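Local atomic coordinates of protein YciF (Escherichia coli, PDB entry 2GS4), a protein that is an Escherichia coli stress protein of the ferritin-like, rubrerythrin-related superfamily, forms a homodimer and probably binds metal within its helical bundle. Residues D8-I11 against H12-D16. Residues are numbered along the deposited sequence; the frame is centred on the assembly and turned at random.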
loop_
_atom_site.group_PDB
_atom_site.type_symbol
_atom_site.label_atom_id
_atom_site.label_comp_id
_atom_site.label_asym_id
_atom_site.label_seq_id
_atom_site.Cartn_x
_atom_site.Cartn_y
_atom_site.Cartn_z
ATOM N N ASP A 8 4.945 -5.228 18.232
ATOM C CA ASP A 8 5.794 -5.456 17.058
ATOM C C ASP A 8 5.073 -4.963 15.805
ATOM O O ASP A 8 5.684 -4.355 14.930
ATOM C CB ASP A 8 6.121 -6.940 16.844
ATOM C CG ASP A 8 6.950 -7.547 17.964
ATOM O OD1 ASP A 8 7.862 -6.878 18.495
ATOM O OD2 ASP A 8 6.696 -8.726 18.291
ATOM N N VAL A 9 3.772 -5.241 15.715
ATOM C CA VAL A 9 2.980 -4.809 14.563
ATOM C C VAL A 9 2.989 -3.288 14.505
ATOM O O VAL A 9 3.167 -2.702 13.439
ATOM C CB VAL A 9 1.499 -5.282 14.649
ATOM C CG1 VAL A 9 0.689 -4.674 13.499
ATOM C CG2 VAL A 9 1.419 -6.799 14.574
ATOM N N PHE A 10 2.791 -2.652 15.655
ATOM C CA PHE A 10 2.785 -1.200 15.716
ATOM C C PHE A 10 4.118 -0.604 15.293
ATOM O O PHE A 10 4.148 0.327 14.478
ATOM C CB PHE A 10 2.419 -0.713 17.124
ATOM C CG PHE A 10 2.404 0.793 17.261
ATOM C CD1 PHE A 10 3.423 1.452 17.940
ATOM C CD2 PHE A 10 1.375 1.554 16.703
ATOM C CE1 PHE A 10 3.425 2.849 18.055
ATOM C CE2 PHE A 10 1.368 2.942 16.811
ATOM C CZ PHE A 10 2.396 3.591 17.494
ATOM N N ILE A 11 5.219 -1.132 15.827
ATOM C CA ILE A 11 6.517 -0.593 15.458
ATOM C C ILE A 11 6.772 -0.801 13.959
ATOM O O ILE A 11 7.283 0.086 13.280
ATOM C CB ILE A 11 7.669 -1.203 16.329
ATOM C CG1 ILE A 11 8.979 -0.512 15.987
ATOM C CG2 ILE A 11 7.778 -2.702 16.140
ATOM C CD1 ILE A 11 8.839 0.952 16.075
ATOM N N HIS A 12 6.391 -1.964 13.444
ATOM C CA HIS A 12 6.560 -2.261 12.026
ATOM C C HIS A 12 5.810 -1.239 11.165
ATOM O O HIS A 12 6.392 -0.637 10.261
ATOM C CB HIS A 12 6.041 -3.671 11.709
ATOM C CG HIS A 12 5.784 -3.904 10.252
ATOM N ND1 HIS A 12 6.795 -4.031 9.324
ATOM C CD2 HIS A 12 4.623 -4.022 9.563
ATOM C CE1 HIS A 12 6.271 -4.221 8.126
ATOM N NE2 HIS A 12 4.954 -4.219 8.243
ATOM N N LEU A 13 4.519 -1.053 11.435
ATOM C CA LEU A 13 3.711 -0.112 10.662
ATOM C C LEU A 13 4.171 1.340 10.784
ATOM O O LEU A 13 4.086 2.103 9.825
ATOM C CB LEU A 13 2.234 -0.233 11.062
ATOM C CG LEU A 13 1.505 -1.514 10.636
ATOM C CD1 LEU A 13 0.125 -1.549 11.273
ATOM C CD2 LEU A 13 1.396 -1.575 9.116
ATOM N N LEU A 14 4.641 1.721 11.967
ATOM C CA LEU A 14 5.112 3.085 12.188
ATOM C C LEU A 14 6.393 3.323 11.392
ATOM O O LEU A 14 6.584 4.396 10.806
ATOM C CB LEU A 14 5.382 3.319 13.679
ATOM C CG LEU A 14 5.787 4.747 14.047
ATOM C CD1 LEU A 14 4.591 5.659 13.922
ATOM C CD2 LEU A 14 6.329 4.776 15.479
ATOM N N SER A 15 7.262 2.315 11.379
ATOM C CA SER A 15 8.532 2.381 10.664
ATOM C C SER A 15 8.286 2.457 9.159
ATOM O O SER A 15 9.027 3.130 8.424
ATOM C CB SER A 15 9.388 1.153 10.981
ATOM O OG SER A 15 9.770 1.130 12.345
ATOM N N ASP A 16 7.243 1.764 8.708
ATOM C CA ASP A 16 6.888 1.758 7.294
ATOM C C ASP A 16 6.378 3.158 6.962
ATOM O O ASP A 16 6.759 3.752 5.951
ATOM C CB ASP A 16 5.787 0.726 7.033
ATOM C CG ASP A 16 6.021 -0.076 5.763
ATOM O OD1 ASP A 16 5.095 -0.805 5.338
ATOM O OD2 ASP A 16 7.124 0.016 5.192
#
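Ser-15 folds back on Ile-11, one turn earlier in helix 6-33, the first long helix of this ferritin-like, all-helical chain. Two donors of the serine grip a single acceptor: the backbone N and the hydroxyl OG of Ser-15 each lie 2.9 Å from O of Ile-11, reaching it from opposite faces of the carbonyl plane. With OG anti to its own carbonyl carbon (chi1 -65°), the hydroxyl is turned back toward the preceding turn and stands 36° out of that plane. Serine suits a buried site here because its short arm is satisfied within the helix and also hydrogen-bonds N of Lys-71. Replacing the serine by alanine removes OG, which would probably leave N of Lys-71 without that acceptor and O of Ile-11 with one donor fewer. CD1 of Ile-11 lies 3.8 Å from OG of Ser-15, so the isoleucine flanks the hydroxyl with hydrocarbon.

The same i to i+4 spacing brings apolar side chains together on other sides of the helix. The side chains of Val-9 and Leu-13 run alongside each other in the same direction, whereas Phe-10 and Leu-14 meet more loosely, CE1 to CD2 at 4.3 Å, the methyl oblique to the ring. These large hydrocarbons suit helix faces that pack on neighbours: Phe-10 and Leu-13 touch Leu-120 of helix 95-126, and Leu-14 rests on Val-61 and Val-62 of helix 38-63. Val-9 and His-12 meet Thr-119 of the second subunit. The backbone carries regular alpha-helical bonds, nearly straight from N of Leu-13 to O of Val-9 (172°). Beside that bond, CG1 of Val-9 and CD1 of Leu-13 touch at 3.9 Å.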